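Local coordinates for protein L-threonine-O-3-phosphate decarboxylase (Porphyromonas gingivalis, PDB 3FKD) that probably binds pyridoxal 5'-phosphate and decarboxylates L-threonine O-3-phosphate, as a member of the class I and II aminotransferase family, at residues V18-T23 with Q329-A334; W25-K30 with T322-Q327; A236-I239 with Q245-L248; R251-N256 with G276-L281. One frame throughout, in Å; residues are numbered along the deposited sequence.

Contact 1. Residues V18-T23 with Q329-A334; sequences VNFSTT and QLFIKA
Phe20 and Phe331 make this contact by themselves, ring against ring in the buried interior. The CD1 corner of Phe331 sits over the middle of one face of the Phe20 ring, 3.6 Å above its plane, and is nearly equidistant from all six ring carbons. The second touch is from the stem: Phe331 CB rests 3.7 Å from Phe20 CZ. The centroids are 4.7 Å apart and the planes inclined by 48°, an oblique aromatic pair that is neither a stack nor a T. The side chains run in opposite senses, and the overlap is confined to one corner of Phe331.

Phe331 has CG anti to its backbone N (chi1 166°), which sends the ring out from the helix flank to Phe20. On the other side, the backbone that carries Phe20 is folded by an Asx turn: Asn19 OD1 accepts from Ser21 N at 2.9 Å, with Phe20 as the residue in between. The same oxygen takes a second bond, from Ser21 OG at 2.8 Å, in the carbonyl plane and on a lone pair. Two donors from one serine thus hold the Asn19 amide oxygen and would stabilise the turn around Phe20.

Further out, backbone bonds from Phe20 to Leu303 and Thr321 tie the bend to strands 302-306 and 317-321. Met302 and Ile320 on those strands touch both rings, while Phe260, edge-to-face with Phe331, and Leu264 bring helix 250-266 against helix 325-339, over the small domain's five-stranded sheet.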
loop_
_atom_site.group_PDB
_atom_site.type_symbol
_atom_site.label_atom_id
_atom_site.label_comp_id
_atom_site.label_asym_id
_atom_site.label_seq_id
_atom_site.Cartn_x
_atom_site.Cartn_y
_atom_site.Cartn_z
ATOM N N VAL A 18 27.254 6.564 -6.308
ATOM C CA VAL A 18 27.160 6.989 -4.909
ATOM C C VAL A 18 25.991 7.958 -4.706
ATOM O O VAL A 18 25.902 8.992 -5.402
ATOM C CB VAL A 18 28.467 7.658 -4.462
ATOM C CG1 VAL A 18 28.407 8.078 -2.967
ATOM C CG2 VAL A 18 29.646 6.719 -4.745
ATOM N N ASN A 19 25.098 7.628 -3.771
ATOM C CA ASN A 19 23.839 8.347 -3.667
ATOM C C ASN A 19 23.798 9.370 -2.545
ATOM O O ASN A 19 23.908 9.011 -1.381
ATOM C CB ASN A 19 22.680 7.380 -3.520
ATOM C CG ASN A 19 21.366 8.004 -3.921
ATOM O OD1 ASN A 19 21.264 9.213 -4.097
ATOM N ND2 ASN A 19 20.357 7.183 -4.075
ATOM N N PHE A 20 23.642 10.645 -2.921
ATOM C CA PHE A 20 23.630 11.782 -1.995
ATOM C C PHE A 20 22.192 12.353 -1.953
ATOM O O PHE A 20 21.893 13.281 -1.212
ATOM C CB PHE A 20 24.655 12.893 -2.419
ATOM C CG PHE A 20 26.116 12.489 -2.309
ATOM C CD1 PHE A 20 26.855 12.793 -1.172
ATOM C CD2 PHE A 20 26.742 11.822 -3.338
ATOM C CE1 PHE A 20 28.186 12.394 -1.047
ATOM C CE2 PHE A 20 28.062 11.441 -3.218
ATOM C CZ PHE A 20 28.783 11.715 -2.067
ATOM N N SER A 21 21.293 11.773 -2.735
ATOM C CA SER A 21 19.951 12.333 -2.933
ATOM C C SER A 21 18.815 11.790 -2.030
ATOM O O SER A 21 17.690 12.264 -2.124
ATOM C CB SER A 21 19.549 12.114 -4.373
ATOM O OG SER A 21 19.020 10.816 -4.522
ATOM N N THR A 22 19.094 10.795 -1.187
ATOM C CA THR A 22 18.066 10.222 -0.350
ATOM C C THR A 22 18.240 10.566 1.127
ATOM O O THR A 22 19.341 10.718 1.603
ATOM C CB THR A 22 17.859 8.651 -0.591
ATOM O OG1 THR A 22 18.760 7.874 0.209
ATOM C CG2 THR A 22 18.017 8.276 -2.080
ATOM N N THR A 23 17.135 10.723 1.838
ATOM C CA THR A 23 17.191 10.923 3.260
ATOM C C THR A 23 17.016 9.588 3.956
ATOM O O THR A 23 16.544 9.533 5.070
ATOM C CB THR A 23 16.121 11.909 3.750
ATOM O OG1 THR A 23 14.824 11.451 3.361
ATOM C CG2 THR A 23 16.373 13.323 3.168
ATOM N N GLN A 329 34.715 13.353 0.610
ATOM C CA GLN A 329 35.922 14.015 0.148
ATOM C C GLN A 329 35.858 14.104 -1.382
ATOM O O GLN A 329 35.994 15.173 -1.982
ATOM C CB GLN A 329 37.164 13.255 0.638
ATOM C CG GLN A 329 38.499 13.996 0.459
ATOM C CD GLN A 329 38.682 15.205 1.408
ATOM O OE1 GLN A 329 37.696 15.780 1.907
ATOM N NE2 GLN A 329 39.954 15.591 1.656
ATOM N N LEU A 330 35.586 12.972 -2.003
ATOM C CA LEU A 330 35.533 12.878 -3.445
ATOM C C LEU A 330 34.348 13.642 -4.079
ATOM O O LEU A 330 34.355 13.940 -5.282
ATOM C CB LEU A 330 35.479 11.413 -3.809
ATOM C CG LEU A 330 35.379 11.067 -5.278
ATOM C CD1 LEU A 330 36.320 11.955 -6.082
ATOM C CD2 LEU A 330 35.694 9.568 -5.433
ATOM N N PHE A 331 33.341 13.973 -3.279
ATOM C CA PHE A 331 32.241 14.784 -3.769
ATOM C C PHE A 331 32.637 16.259 -3.778
ATOM O O PHE A 331 32.177 17.036 -4.606
ATOM C CB PHE A 331 30.994 14.540 -2.914
ATOM C CG PHE A 331 29.912 15.549 -3.108
ATOM C CD1 PHE A 331 28.717 15.191 -3.690
ATOM C CD2 PHE A 331 30.080 16.856 -2.688
ATOM C CE1 PHE A 331 27.701 16.131 -3.856
ATOM C CE2 PHE A 331 29.087 17.802 -2.860
ATOM C CZ PHE A 331 27.900 17.443 -3.437
ATOM N N ILE A 332 33.504 16.635 -2.846
ATOM C CA ILE A 332 34.040 17.993 -2.805
ATOM C C ILE A 332 34.881 18.376 -4.053
ATOM O O ILE A 332 34.804 19.496 -4.535
ATOM C CB ILE A 332 34.877 18.205 -1.553
ATOM C CG1 ILE A 332 34.012 18.045 -0.319
ATOM C CG2 ILE A 332 35.549 19.598 -1.586
ATOM C CD1 ILE A 332 33.378 19.326 0.088
ATOM N N LYS A 333 35.692 17.456 -4.563
ATOM C CA LYS A 333 36.406 17.706 -5.809
ATOM C C LYS A 333 35.397 17.769 -6.943
ATOM O O LYS A 333 35.376 18.724 -7.716
ATOM C CB LYS A 333 37.440 16.623 -6.052
ATOM C CG LYS A 333 38.356 16.483 -4.862
ATOM C CD LYS A 333 39.711 15.853 -5.190
ATOM C CE LYS A 333 40.681 16.077 -4.029
ATOM N NZ LYS A 333 41.696 14.974 -3.873
ATOM N N ALA A 334 34.546 16.755 -7.022
ATOM C CA ALA A 334 33.505 16.716 -8.021
ATOM C C ALA A 334 32.861 18.093 -8.119
ATOM O O ALA A 334 32.700 18.636 -9.200
ATOM C CB ALA A 334 32.478 15.671 -7.654
#

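Contact 2. Residues W25-K30 with T322-Q327; sequences WTDGDK and TQRPAQ
Asp27 and Arg324 form a surface salt bridge between the loop leading to helix 31-39 and the N-terminus of helix 325-339, where Arg324 holds the N-cap position. The strong bond runs from Arg324 NE to Asp27 OD2, 2.9 Å long and fairly straight at 163°. OD2 accepts through its syn lone pair and lies close to the guanidinium plane, so the NE edge of the group is well used. The second bond, from Arg324 NH1 to Asp27 OD1, is weak at 3.3 Å. The carboxylate and guanidinium planes are turned 53° apart, consistent with one strong and one weak bond rather than an even bidentate pair. The arginine chain is extended from CG to NE, and its end reaches the carboxylate although CB does not point that way.

The helix start has its own bonds. Gln327 OE1 accepts from Arg324 N at 3.2 Å, the donor tilted only moderately from the carbonyl plane; the N3 side chain thus accepts from the N-cap amide, as in one half of a capping box. It occupies the amide just ahead of the helix while the arginine's side chain serves the salt bridge. Before it in the chain, Gln323 NE2 is spent on Thr321 O, and Thr322 OG1 is bonded to Thr257 OG1. In the other segment, Asp29 OD1 caps Asp31 N at the start of helix 31-39 and Lys30 NZ donates to Tyr199 O. The backbone around Asp27 folds over Trp25: the Asp27 amide N lies 3.9 Å above the centre of the indole, and Gly28 N is 3.1 Å above its plane, nearer the rim.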
loop_
_atom_site.group_PDB
_atom_site.type_symbol
_atom_site.label_atom_id
_atom_site.label_comp_id
_atom_site.label_asym_id
_atom_site.label_seq_id
_atom_site.Cartn_x
_atom_site.Cartn_y
_atom_site.Cartn_z
ATOM N N TRP A 25 18.812 6.384 5.751
ATOM C CA TRP A 25 20.015 5.764 6.313
ATOM C C TRP A 25 20.356 4.440 5.619
ATOM O O TRP A 25 19.712 3.430 5.814
ATOM C CB TRP A 25 19.929 5.601 7.836
ATOM C CG TRP A 25 21.015 4.726 8.400
ATOM C CD1 TRP A 25 20.848 3.521 9.020
ATOM C CD2 TRP A 25 22.433 4.968 8.371
ATOM N NE1 TRP A 25 22.056 3.005 9.392
ATOM C CE2 TRP A 25 23.053 3.864 9.013
ATOM C CE3 TRP A 25 23.232 6.008 7.890
ATOM C CZ2 TRP A 25 24.444 3.754 9.164
ATOM C CZ3 TRP A 25 24.624 5.911 8.044
ATOM C CH2 TRP A 25 25.216 4.784 8.680
ATOM N N THR A 26 21.428 4.463 4.836
ATOM C CA THR A 26 21.724 3.393 3.872
ATOM C C THR A 26 22.818 2.380 4.281
ATOM O O THR A 26 22.905 1.287 3.733
ATOM C CB THR A 26 21.999 4.049 2.508
ATOM O OG1 THR A 26 20.773 4.065 1.750
ATOM C CG2 THR A 26 23.096 3.381 1.745
ATOM N N ASP A 27 23.631 2.755 5.258
ATOM C CA ASP A 27 24.804 1.978 5.621
ATOM C C ASP A 27 24.541 0.999 6.769
ATOM O O ASP A 27 25.481 0.476 7.339
ATOM C CB ASP A 27 25.978 2.911 5.974
ATOM C CG ASP A 27 27.098 2.880 4.936
ATOM O OD1 ASP A 27 26.815 2.486 3.799
ATOM O OD2 ASP A 27 28.264 3.241 5.246
ATOM N N GLY A 28 23.275 0.752 7.103
ATOM C CA GLY A 28 22.930 -0.180 8.165
ATOM C C GLY A 28 23.386 -1.606 7.870
ATOM O O GLY A 28 23.651 -1.944 6.730
ATOM N N ASP A 29 23.512 -2.442 8.904
ATOM C CA ASP A 29 23.758 -3.876 8.696
ATOM C C ASP A 29 22.446 -4.619 8.392
ATOM O O ASP A 29 21.559 -4.735 9.255
ATOM C CB ASP A 29 24.428 -4.504 9.905
ATOM C CG ASP A 29 24.966 -5.895 9.615
ATOM O OD1 ASP A 29 24.547 -6.522 8.595
ATOM O OD2 ASP A 29 25.830 -6.357 10.417
ATOM N N LYS A 30 22.331 -5.126 7.168
ATOM C CA LYS A 30 21.057 -5.632 6.694
ATOM C C LYS A 30 21.141 -7.077 6.321
ATOM O O LYS A 30 20.151 -7.632 5.831
ATOM C CB LYS A 30 20.596 -4.848 5.460
ATOM C CG LYS A 30 19.625 -3.715 5.751
ATOM C CD LYS A 30 19.863 -2.564 4.757
ATOM C CE LYS A 30 18.797 -1.480 4.920
ATOM N NZ LYS A 30 17.502 -2.130 5.347
ATOM N N THR A 322 24.982 13.433 3.828
ATOM C CA THR A 322 26.307 12.910 4.175
ATOM C C THR A 322 26.456 11.397 3.949
ATOM O O THR A 322 25.774 10.601 4.562
ATOM C CB THR A 322 26.599 13.230 5.635
ATOM O OG1 THR A 322 26.446 14.638 5.832
ATOM C CG2 THR A 322 28.009 12.704 6.103
ATOM N N GLN A 323 27.362 11.038 3.055
ATOM C CA GLN A 323 27.725 9.662 2.770
ATOM C C GLN A 323 29.013 9.320 3.541
ATOM O O GLN A 323 29.261 9.894 4.588
ATOM C CB GLN A 323 27.853 9.472 1.261
ATOM C CG GLN A 323 26.518 9.718 0.500
ATOM C CD GLN A 323 25.309 8.923 1.124
ATOM O OE1 GLN A 323 25.363 7.703 1.252
ATOM N NE2 GLN A 323 24.272 9.636 1.545
ATOM N N ARG A 324 29.823 8.387 3.078
ATOM C CA ARG A 324 31.085 8.126 3.817
ATOM C C ARG A 324 32.167 9.255 3.663
ATOM O O ARG A 324 32.138 10.027 2.706
ATOM C CB ARG A 324 31.675 6.781 3.403
ATOM C CG ARG A 324 30.841 5.602 3.814
ATOM C CD ARG A 324 31.336 4.341 3.102
ATOM N NE ARG A 324 30.416 3.218 3.262
ATOM C CZ ARG A 324 30.589 2.015 2.713
ATOM N NH1 ARG A 324 29.690 1.062 2.928
ATOM N NH2 ARG A 324 31.652 1.760 1.951
ATOM N N PRO A 325 33.122 9.349 4.601
ATOM C CA PRO A 325 34.124 10.422 4.467
ATOM C C PRO A 325 34.851 10.390 3.130
ATOM O O PRO A 325 34.793 11.383 2.391
ATOM C CB PRO A 325 35.079 10.159 5.616
ATOM C CG PRO A 325 34.242 9.518 6.644
ATOM C CD PRO A 325 33.287 8.615 5.869
ATOM N N ALA A 326 35.476 9.272 2.793
ATOM C CA ALA A 326 36.058 9.142 1.465
ATOM C C ALA A 326 35.094 9.560 0.322
ATOM O O ALA A 326 35.520 10.167 -0.633
ATOM C CB ALA A 326 36.616 7.739 1.234
ATOM N N GLN A 327 33.811 9.238 0.399
ATOM C CA GLN A 327 32.892 9.624 -0.679
ATOM C C GLN A 327 32.645 11.113 -0.603
ATOM O O GLN A 327 32.475 11.763 -1.613
ATOM C CB GLN A 327 31.544 8.888 -0.550
ATOM C CG GLN A 327 31.420 7.572 -1.355
ATOM C CD GLN A 327 30.730 6.444 -0.598
ATOM O OE1 GLN A 327 30.108 6.637 0.450
ATOM N NE2 GLN A 327 30.882 5.252 -1.114
#

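Contact 3. Residues A236-I239 with Q245-L248; sequences AKFI and QFTL
Phe238, with CG anti to its backbone N (chi1 -163°), and Phe246, with CG anti to its carbonyl carbon, bring their rings together near the end of helix 230-241. This is local helix-to-loop packing: the loop after the helix, which leads to helix 250-266, turns the Phe246 side chain back against the last turns. The helix supplies two different surfaces. Ile239 covers one face of the Phe246 ring, its CG1 3.8 Å from the centroid and 7° off the normal, an almost vertical CH-pi contact. Phe238 meets the same ring at its edge, with CD1 3.7 Å from Phe246 CE2; the planes stand at 75°, yet the rings touch through their rims, and neither lies above the other. Gln245 CG lies on the opposite face of Phe246, displaced toward the rim.

Leu33 of helix 31-39 touches both phenylalanines, His36 stacks on Phe238, and Tyr199 packs on Ile239 and Phe246, so the corner joins three helical elements. The extended Gln245 side chain ends at the rim of Phe238, where NE2 lies near the ring plane, 4.1 Å from CE1.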
loop_
_atom_site.group_PDB
_atom_site.type_symbol
_atom_site.label_atom_id
_atom_site.label_comp_id
_atom_site.label_asym_id
_atom_site.label_seq_id
_atom_site.Cartn_x
_atom_site.Cartn_y
_atom_site.Cartn_z
ATOM N N ALA A 236 9.487 -5.622 10.002
ATOM C CA ALA A 236 9.258 -4.792 11.183
ATOM C C ALA A 236 9.359 -5.563 12.496
ATOM O O ALA A 236 9.972 -5.072 13.450
ATOM C CB ALA A 236 7.912 -4.040 11.093
ATOM N N LYS A 237 8.738 -6.739 12.541
ATOM C CA LYS A 237 8.801 -7.621 13.706
ATOM C C LYS A 237 10.248 -7.930 14.106
ATOM O O LYS A 237 10.603 -7.905 15.284
ATOM C CB LYS A 237 8.048 -8.928 13.418
ATOM C CG LYS A 237 6.624 -8.902 13.879
ATOM C CD LYS A 237 5.817 -10.024 13.267
ATOM C CE LYS A 237 4.314 -9.865 13.579
ATOM N NZ LYS A 237 3.466 -10.850 12.891
ATOM N N PHE A 238 11.076 -8.216 13.106
ATOM C CA PHE A 238 12.507 -8.448 13.284
ATOM C C PHE A 238 13.282 -7.217 13.824
ATOM O O PHE A 238 14.021 -7.315 14.801
ATOM C CB PHE A 238 13.122 -8.933 11.969
ATOM C CG PHE A 238 14.461 -9.571 12.146
ATOM C CD1 PHE A 238 15.612 -8.905 11.787
ATOM C CD2 PHE A 238 14.574 -10.828 12.688
ATOM C CE1 PHE A 238 16.844 -9.496 11.950
ATOM C CE2 PHE A 238 15.801 -11.406 12.860
ATOM C CZ PHE A 238 16.931 -10.745 12.490
ATOM N N ILE A 239 13.107 -6.064 13.185
ATOM C CA ILE A 239 13.704 -4.831 13.711
ATOM C C ILE A 239 13.326 -4.571 15.191
ATOM O O ILE A 239 14.193 -4.214 16.005
ATOM C CB ILE A 239 13.363 -3.616 12.824
ATOM C CG1 ILE A 239 14.073 -3.764 11.464
ATOM C CG2 ILE A 239 13.678 -2.278 13.556
ATOM C CD1 ILE A 239 13.364 -3.067 10.273
ATOM N N GLN A 245 20.688 -4.216 17.157
ATOM C CA GLN A 245 21.156 -4.472 15.801
ATOM C C GLN A 245 20.768 -3.350 14.823
ATOM O O GLN A 245 21.449 -3.086 13.830
ATOM C CB GLN A 245 20.593 -5.796 15.324
ATOM C CG GLN A 245 21.041 -6.193 13.971
ATOM C CD GLN A 245 20.539 -7.552 13.596
ATOM O OE1 GLN A 245 20.115 -8.340 14.465
ATOM N NE2 GLN A 245 20.582 -7.851 12.315
ATOM N N PHE A 246 19.664 -2.687 15.104
ATOM C CA PHE A 246 19.187 -1.737 14.137
ATOM C C PHE A 246 19.324 -0.308 14.614
ATOM O O PHE A 246 18.804 0.597 14.005
ATOM C CB PHE A 246 17.773 -2.104 13.652
ATOM C CG PHE A 246 17.738 -3.395 12.886
ATOM C CD1 PHE A 246 18.175 -3.442 11.570
ATOM C CD2 PHE A 246 17.301 -4.577 13.494
ATOM C CE1 PHE A 246 18.160 -4.641 10.871
ATOM C CE2 PHE A 246 17.285 -5.756 12.797
ATOM C CZ PHE A 246 17.708 -5.786 11.481
ATOM N N THR A 247 20.036 -0.143 15.719
ATOM C CA THR A 247 20.403 1.173 16.234
ATOM C C THR A 247 21.354 1.912 15.275
ATOM O O THR A 247 22.297 1.336 14.731
ATOM C CB THR A 247 21.057 1.029 17.591
ATOM O OG1 THR A 247 20.045 0.655 18.537
ATOM C CG2 THR A 247 21.789 2.336 18.012
ATOM N N LEU A 248 21.092 3.184 15.067
ATOM C CA LEU A 248 21.770 3.925 14.013
ATOM C C LEU A 248 22.967 4.678 14.587
ATOM O O LEU A 248 22.848 5.281 15.651
ATOM C CB LEU A 248 20.756 4.908 13.406
ATOM C CG LEU A 248 20.959 5.666 12.107
ATOM C CD1 LEU A 248 19.684 6.456 11.930
ATOM C CD2 LEU A 248 22.191 6.600 12.159
#

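Contact 4. Residues R251-N256 with G276-L281; sequences RKWQRN and GTTFFL
The indole of Trp253 receives Thr278 on one face. The threonine CB lies 3.5 Å from the centroid of the six-membered ring, 17° off the normal, a CH-pi contact over the face. The branches spread across that surface in two directions: Thr278 OG1 sits almost over the middle of the six-membered ring, 3.2 Å from Trp253 CZ3, while Thr278 CG2 comes down near CD2, on the side of CG and CE3, 3.3 Å from Trp253 CD2. At the polar corner of the indole, NE1 is bonded to Thr322 O, and the rings of Trp25 and Phe172 also meet the indole at steep angles.

Thr278 has OG1 between its backbone N and carbonyl carbon (chi1 57°), which turns both OG1 and CG2 to the tryptophan. The Trp253 ring projects from the helix toward the strand's start, and the two side chains cross at about a right angle. Beside them the helix backbone closes in, with Gln254 N 3.8 Å from Thr278 CG2. The Gln254 amide passes near Gly276 but turns to another partner, its NE2 bonding to Thr174 OG1.

The contact thus seats helix 250-266 on the start of strand 279-284. Thr278 also pairs through its backbone with Thr322, the residue that accepts from Trp253 NE1. The tryptophan is therefore held in two ways, by the threonine's CB, methyl and hydroxyl oxygen on one face and by a hydrogen bond at the rim, which together would limit tilting of the ring. No polar bond links the two segments themselves: their contact rests largely on CH-pi and van der Waals packing, with the hydroxyl lying over the pi face.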
loop_
_atom_site.group_PDB
_atom_site.type_symbol
_atom_site.label_atom_id
_atom_site.label_comp_id
_atom_site.label_asym_id
_atom_site.label_seq_id
_atom_site.Cartn_x
_atom_site.Cartn_y
_atom_site.Cartn_z
ATOM N N ARG A 251 25.985 9.636 16.145
ATOM C CA ARG A 251 27.071 10.568 16.466
ATOM C C ARG A 251 28.086 10.574 15.349
ATOM O O ARG A 251 28.469 11.623 14.835
ATOM C CB ARG A 251 27.763 10.245 17.784
ATOM C CG ARG A 251 26.886 10.497 18.963
ATOM C CD ARG A 251 27.656 11.007 20.163
ATOM N NE ARG A 251 26.793 11.864 20.977
ATOM C CZ ARG A 251 25.700 11.443 21.622
ATOM N NH1 ARG A 251 25.331 10.155 21.567
ATOM N NH2 ARG A 251 24.974 12.318 22.320
ATOM N N LYS A 252 28.483 9.390 14.939
ATOM C CA LYS A 252 29.450 9.292 13.876
ATOM C C LYS A 252 28.932 9.895 12.528
ATOM O O LYS A 252 29.666 10.554 11.791
ATOM C CB LYS A 252 29.917 7.835 13.808
ATOM C CG LYS A 252 30.471 7.380 12.500
ATOM C CD LYS A 252 29.374 6.728 11.643
ATOM C CE LYS A 252 30.035 5.842 10.616
ATOM N NZ LYS A 252 31.309 5.229 11.213
ATOM N N TRP A 253 27.660 9.697 12.215
ATOM C CA TRP A 253 27.082 10.310 11.024
ATOM C C TRP A 253 27.025 11.856 11.105
ATOM O O TRP A 253 27.323 12.556 10.149
ATOM C CB TRP A 253 25.675 9.770 10.829
ATOM C CG TRP A 253 25.154 9.870 9.420
ATOM C CD1 TRP A 253 25.867 10.146 8.280
ATOM C CD2 TRP A 253 23.803 9.626 9.005
ATOM N NE1 TRP A 253 25.032 10.125 7.188
ATOM C CE2 TRP A 253 23.765 9.782 7.601
ATOM C CE3 TRP A 253 22.622 9.271 9.680
ATOM C CZ2 TRP A 253 22.587 9.603 6.863
ATOM C CZ3 TRP A 253 21.462 9.110 8.953
ATOM C CH2 TRP A 253 21.448 9.279 7.553
ATOM N N GLN A 254 26.596 12.348 12.256
ATOM C CA GLN A 254 26.406 13.753 12.557
ATOM C C GLN A 254 27.764 14.433 12.445
ATOM O O GLN A 254 27.897 15.501 11.869
ATOM C CB GLN A 254 25.892 13.830 13.995
ATOM C CG GLN A 254 25.060 14.986 14.422
ATOM C CD GLN A 254 24.197 14.609 15.646
ATOM O OE1 GLN A 254 22.951 14.783 15.661
ATOM N NE2 GLN A 254 24.857 14.043 16.665
ATOM N N ARG A 255 28.786 13.780 12.975
ATOM C CA ARG A 255 30.112 14.336 12.984
ATOM C C ARG A 255 30.795 14.300 11.601
ATOM O O ARG A 255 31.487 15.232 11.236
ATOM C CB ARG A 255 30.920 13.723 14.163
ATOM C CG ARG A 255 32.301 13.245 13.905
ATOM C CD ARG A 255 32.901 12.686 15.179
ATOM N NE ARG A 255 32.843 11.214 15.300
ATOM C CZ ARG A 255 33.547 10.361 14.542
ATOM N NH1 ARG A 255 34.343 10.817 13.571
ATOM N NH2 ARG A 255 33.449 9.046 14.738
ATOM N N ASN A 256 30.576 13.270 10.806
ATOM C CA ASN A 256 30.994 13.331 9.411
ATOM C C ASN A 256 30.275 14.442 8.649
ATOM O O ASN A 256 30.736 14.901 7.610
ATOM C CB ASN A 256 30.701 12.015 8.714
ATOM C CG ASN A 256 31.502 10.889 9.272
ATOM O OD1 ASN A 256 32.634 11.091 9.716
ATOM N ND2 ASN A 256 30.933 9.687 9.260
ATOM N N GLY A 276 20.312 20.745 11.502
ATOM C CA GLY A 276 20.420 19.952 12.718
ATOM C C GLY A 276 20.481 18.423 12.556
ATOM O O GLY A 276 20.310 17.690 13.527
ATOM N N THR A 277 20.715 17.933 11.344
ATOM C CA THR A 277 20.735 16.501 11.146
ATOM C C THR A 277 21.692 16.133 10.027
ATOM O O THR A 277 22.452 16.970 9.599
ATOM C CB THR A 277 19.311 15.926 10.888
ATOM O OG1 THR A 277 19.340 14.513 11.036
ATOM C CG2 THR A 277 18.813 16.239 9.473
ATOM N N THR A 278 21.631 14.898 9.529
ATOM C CA THR A 278 22.666 14.394 8.621
ATOM C C THR A 278 22.434 14.639 7.115
ATOM O O THR A 278 23.242 14.234 6.275
ATOM C CB THR A 278 22.895 12.925 8.848
ATOM O OG1 THR A 278 21.653 12.273 8.667
ATOM C CG2 THR A 278 23.317 12.671 10.266
ATOM N N PHE A 279 21.342 15.295 6.779
ATOM C CA PHE A 279 21.212 15.856 5.440
ATOM C C PHE A 279 20.969 17.370 5.569
ATOM O O PHE A 279 20.633 17.851 6.647
ATOM C CB PHE A 279 20.061 15.185 4.685
ATOM C CG PHE A 279 18.768 15.210 5.434
ATOM C CD1 PHE A 279 17.943 16.306 5.362
ATOM C CD2 PHE A 279 18.394 14.129 6.230
ATOM C CE1 PHE A 279 16.771 16.336 6.075
ATOM C CE2 PHE A 279 17.217 14.144 6.941
ATOM C CZ PHE A 279 16.394 15.224 6.866
ATOM N N PHE A 280 21.104 18.104 4.467
ATOM C CA PHE A 280 21.102 19.579 4.505
ATOM C C PHE A 280 20.881 20.176 3.108
ATOM O O PHE A 280 21.121 19.533 2.099
ATOM C CB PHE A 280 22.451 20.114 5.110
ATOM C CG PHE A 280 23.663 19.540 4.439
ATOM C CD1 PHE A 280 24.130 20.076 3.246
ATOM C CD2 PHE A 280 24.283 18.410 4.947
ATOM C CE1 PHE A 280 25.211 19.534 2.602
ATOM C CE2 PHE A 280 25.348 17.847 4.296
ATOM C CZ PHE A 280 25.833 18.432 3.120
ATOM N N LEU A 281 20.440 21.422 3.059
ATOM C CA LEU A 281 20.367 22.180 1.811
ATOM C C LEU A 281 21.735 22.893 1.481
ATOM O O LEU A 281 22.393 23.482 2.349
ATOM C CB LEU A 281 19.218 23.195 1.939
ATOM C CG LEU A 281 17.801 23.030 1.371
ATOM C CD1 LEU A 281 17.394 21.669 0.868
ATOM C CD2 LEU A 281 16.788 23.535 2.373
#

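Along the chain contact 1 (18-23 with 329-334) is the outermost closure and contact 2 lies within it, while contacts 3 and 4 follow in series inside both. Contacts 1 and 2 have centres 11 Å apart and share helix 325-339; contact 4, also 11 Å from contact 2, reaches the same five-stranded sheet as contact 1. Thr322 joins contacts 2 and 4 through bonds to Trp253 and Thr278. Contact 3 is more remote, about 26 Å from contact 1 between centres, but Leu248 reaches Trp25 and Trp253. The N-terminal segment is thereby bound to the C-terminal domain, and Trp25, Leu248 and Trp253 connect that domain to the helical corner of contact 3.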